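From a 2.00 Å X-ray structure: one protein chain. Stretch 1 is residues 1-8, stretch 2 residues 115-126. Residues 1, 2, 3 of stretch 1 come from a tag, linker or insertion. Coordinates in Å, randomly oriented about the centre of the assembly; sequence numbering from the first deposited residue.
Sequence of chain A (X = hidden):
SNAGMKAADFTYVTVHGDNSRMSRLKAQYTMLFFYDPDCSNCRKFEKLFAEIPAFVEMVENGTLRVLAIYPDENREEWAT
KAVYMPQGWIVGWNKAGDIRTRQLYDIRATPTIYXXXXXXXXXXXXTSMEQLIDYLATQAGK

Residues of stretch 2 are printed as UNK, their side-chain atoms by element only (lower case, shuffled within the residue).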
# COMPACT_ATOMS: atom_id res chain seq x y z
N SER A 1 -0.99 -12.41 2.53
CA SER A 1 -0.90 -13.65 1.69
C SER A 1 0.55 -13.99 1.35
O SER A 1 1.40 -13.10 1.32
CB SER A 1 -1.68 -13.45 0.41
OG SER A 1 -2.75 -12.57 0.67
N ASN A 2 0.80 -15.25 1.07
CA ASN A 2 2.14 -15.71 0.78
C ASN A 2 2.59 -15.31 -0.63
O ASN A 2 1.76 -15.13 -1.52
CB ASN A 2 2.23 -17.23 0.98
CG ASN A 2 1.86 -17.65 2.41
OD1 ASN A 2 1.10 -18.61 2.60
ND2 ASN A 2 2.36 -16.91 3.40
N ALA A 3 3.90 -15.13 -0.80
CA ALA A 3 4.51 -14.98 -2.11
C ALA A 3 3.92 -16.03 -3.04
O ALA A 3 3.72 -17.17 -2.65
CB ALA A 3 6.01 -15.17 -1.99
N GLY A 4 3.62 -15.64 -4.27
CA GLY A 4 3.17 -16.59 -5.27
C GLY A 4 1.66 -16.73 -5.22
O GLY A 4 1.06 -17.24 -6.16
N MSE A 5 1.05 -16.28 -4.14
CA MSE A 5 -0.41 -16.42 -3.99
C MSE A 5 -1.17 -15.22 -4.50
O MSE A 5 -0.60 -14.14 -4.58
CB MSE A 5 -0.81 -16.64 -2.52
CG MSE A 5 -0.10 -17.77 -1.89
SE MSE A 5 -0.68 -19.50 -2.61
CE MSE A 5 -0.03 -20.45 -0.99
N LYS A 6 -2.44 -15.42 -4.84
CA LYS A 6 -3.38 -14.32 -5.02
C LYS A 6 -3.47 -13.49 -3.72
O LYS A 6 -3.86 -13.99 -2.66
CB LYS A 6 -4.77 -14.83 -5.44
CG LYS A 6 -5.78 -13.72 -5.69
CD LYS A 6 -7.00 -14.18 -6.50
CE LYS A 6 -8.18 -14.44 -5.58
NZ LYS A 6 -9.45 -13.78 -6.03
N ALA A 7 -3.08 -12.23 -3.80
CA ALA A 7 -3.14 -11.33 -2.67
C ALA A 7 -4.58 -11.32 -2.15
O ALA A 7 -5.51 -11.27 -2.96
CB ALA A 7 -2.73 -9.96 -3.10
N ALA A 8 -4.76 -11.46 -0.83
CA ALA A 8 -6.10 -11.32 -0.23
C ALA A 8 -6.79 -9.98 -0.58
O ALA A 8 -6.20 -8.90 -0.48
CB ALA A 8 -6.06 -11.53 1.29
N UNK A 115 4.59 -6.21 -3.09
CA UNK A 115 4.40 -5.90 -4.50
C UNK A 115 3.49 -6.95 -5.18
O UNK A 115 3.72 -8.16 -5.04
c UNK A 115 5.75 -5.82 -5.19
c UNK A 115 5.66 -5.31 -6.64
c UNK A 115 5.05 -3.93 -6.73
c UNK A 115 7.07 -5.30 -7.18
N UNK A 116 2.47 -6.50 -5.89
CA UNK A 116 1.59 -7.42 -6.59
C UNK A 116 1.76 -7.14 -8.07
O UNK A 116 2.06 -6.00 -8.45
c UNK A 116 0.23 -7.99 -3.91
c UNK A 116 -1.74 -6.61 -4.70
c UNK A 116 -0.25 -6.84 -4.83
c UNK A 116 0.10 -7.15 -6.26
N UNK A 117 1.54 -8.17 -8.90
CA UNK A 117 1.62 -8.04 -10.34
C UNK A 117 0.27 -7.68 -10.93
O UNK A 117 -0.63 -7.23 -10.21
o UNK A 117 1.50 -11.58 -11.48
c UNK A 117 1.10 -10.50 -11.00
c UNK A 117 2.14 -9.33 -10.98
o UNK A 117 -0.08 -10.38 -10.60
N UNK A 118 0.13 -7.90 -12.23
CA UNK A 118 -1.05 -7.53 -12.97
C UNK A 118 -2.27 -8.34 -12.58
O UNK A 118 -3.39 -7.85 -12.68
N UNK A 119 -2.06 -9.58 -12.16
CA UNK A 119 -3.18 -10.41 -11.69
C UNK A 119 -3.44 -10.32 -10.18
O UNK A 119 -4.23 -11.07 -9.63
n UNK A 119 -3.65 -13.21 -15.75
c UNK A 119 -3.20 -13.34 -14.35
c UNK A 119 -3.89 -14.21 -16.59
n UNK A 119 -4.30 -13.96 -17.83
n UNK A 119 -3.72 -15.46 -16.18
c UNK A 119 -3.00 -11.88 -12.15
c UNK A 119 -3.61 -12.05 -13.57
N UNK A 120 -2.75 -9.38 -9.52
CA UNK A 120 -2.83 -9.24 -8.06
C UNK A 120 -2.19 -10.43 -7.40
O UNK A 120 -2.53 -10.79 -6.26
c UNK A 120 -4.99 -7.91 -8.08
c UNK A 120 -4.14 -6.68 -7.91
n UNK A 120 -5.41 -4.70 -8.30
c UNK A 120 -4.27 -9.11 -7.58
c UNK A 120 -4.53 -5.65 -8.95
N UNK A 121 -1.27 -11.07 -8.10
CA UNK A 121 -0.48 -12.10 -7.47
C UNK A 121 0.64 -11.47 -6.64
O UNK A 121 1.22 -10.47 -7.07
n UNK A 121 2.23 -16.97 -11.32
c UNK A 121 0.06 -13.04 -8.53
c UNK A 121 1.32 -15.11 -8.30
n UNK A 121 2.21 -17.62 -9.07
n UNK A 121 1.59 -15.49 -9.68
c UNK A 121 1.36 -13.64 -8.12
c UNK A 121 2.01 -16.70 -10.02
N UNK A 122 0.92 -12.02 -5.44
CA UNK A 122 1.99 -11.48 -4.60
C UNK A 122 3.35 -11.84 -5.21
O UNK A 122 3.71 -13.02 -5.28
c UNK A 122 3.13 -11.60 -2.38
c UNK A 122 0.61 -11.59 -2.44
c UNK A 122 1.91 -12.03 -3.15
N UNK A 123 4.07 -10.85 -5.73
CA UNK A 123 5.38 -11.15 -6.34
C UNK A 123 6.52 -10.79 -5.40
O UNK A 123 7.58 -11.40 -5.44
c UNK A 123 5.97 -8.51 -9.22
c UNK A 123 4.67 -11.21 -8.88
c UNK A 123 5.59 -10.57 -7.81
c UNK A 123 5.46 -9.08 -7.88
N UNK A 124 6.33 -9.79 -4.53
CA UNK A 124 7.27 -9.61 -3.42
C UNK A 124 6.44 -9.49 -2.16
O UNK A 124 5.51 -8.67 -2.10
c UNK A 124 10.28 -9.41 -4.53
c UNK A 124 9.93 -6.92 -4.59
c UNK A 124 8.17 -8.37 -3.57
c UNK A 124 9.23 -8.28 -4.66
N UNK A 125 6.80 -10.30 -1.16
CA UNK A 125 6.10 -10.38 0.12
C UNK A 125 6.86 -9.69 1.27
O UNK A 125 8.03 -9.97 1.48
n UNK A 125 3.33 -13.82 4.19
c UNK A 125 4.53 -13.06 3.86
c UNK A 125 5.79 -11.85 0.46
c UNK A 125 4.81 -13.22 2.37
c UNK A 125 5.69 -12.09 1.97
N UNK A 126 6.22 -8.78 2.01
CA UNK A 126 6.86 -8.13 3.18
C UNK A 126 8.30 -7.71 2.83
O UNK A 126 9.29 -8.10 3.50
o UNK A 126 7.67 -9.16 6.65
o UNK A 126 7.55 -7.17 5.71
c UNK A 126 6.88 -9.08 4.37
c UNK A 126 7.42 -8.42 5.66
O HOH W 1 0.38 -12.55 4.88

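Position 115 carries four side-chain carbons, forked at the second, and its side chain is out of reach of stretch 1; the fork identifies Leu 115. Position 116 repeats that pattern, but one terminal carbon lies 3.6 Å from Ala 7 CB. It is Leu 116, and the atom is CD2.

Position 117 has two carbons, the second bearing two oxygens: Asp 117. Asp 117 OD1 accepts a bond from the backbone N of position 121 at 2.9 Å, and a weak one from the backbone N of position 119. Position 118 has no side-chain atoms and is Gly 118. At 119, three carbons, a nitrogen and a carbon with two further nitrogens spell a guanidinium; Arg 119 leads its end away from stretch 1. Position 120 is an unbranched run of four carbons ending in nitrogen, Lys 120. Its CA-to-CB bond points sideways and its end leads away; its hydrogen bond to stretch 1 is made by the backbone: Ala 7 N donates to Lys 120 O at 2.9 Å. A type I turn from Asp 117 to Lys 120 brings the chain round to this point.

Position 121 again ends in a guanidinium, here close to stretch 1, and is Arg 121. Its NH1 donates to Gly 4 O (3.2 Å, 161°), with that oxygen at the guanidinium edge near its plane. Position 122 has three carbons, the first carrying the other two: Val 122. Its CB points toward stretch 1, CG1 lies 3.7 Å from Ala 3 CA, and CG2 lies 3.8 Å from Ala 7 CB.

Position 123 has four carbons forked at the first, one arm two carbons long, hence Ile 123; position 124, forked at the second, is Leu 124. Both point away. Position 125 is a linear four-carbon chain ending in nitrogen, Lys 125, extended with all four chi angles t. Its CD lies 3.8 Å from Ala 3 N, and a water accepts from Ser 1 N (2.7 Å) and weakly from Lys 125 NZ (3.3 Å). Position 126, two carbons with two oxygens on the second, is Asp 126, out of reach.

The contact buries 494 Å², both sides summed, and is organised by backbone pairing. Gly 4 N donates to Val 122 O (2.8 Å, 168°), and Val 122 N donates to Met 5 O (2.7 Å, 177°), nearly linear bonds that hold Val 122 from both its polar backbone atoms. The Val 122 N to Met 5 O bond and the Ala 7 N to Lys 120 O bond frame the single bridge between Lys 6 and Arg 121; the Gly 4 N bond lies beyond it. Ala 7, Leu 116 and Val 122 add apolar packing, while the tag residues Ser 1, Asn 2 and Ala 3 extend the contact along Val 122 and Lys 125.

Stretch 2, residues 115-126: LLDGRKRVILKD
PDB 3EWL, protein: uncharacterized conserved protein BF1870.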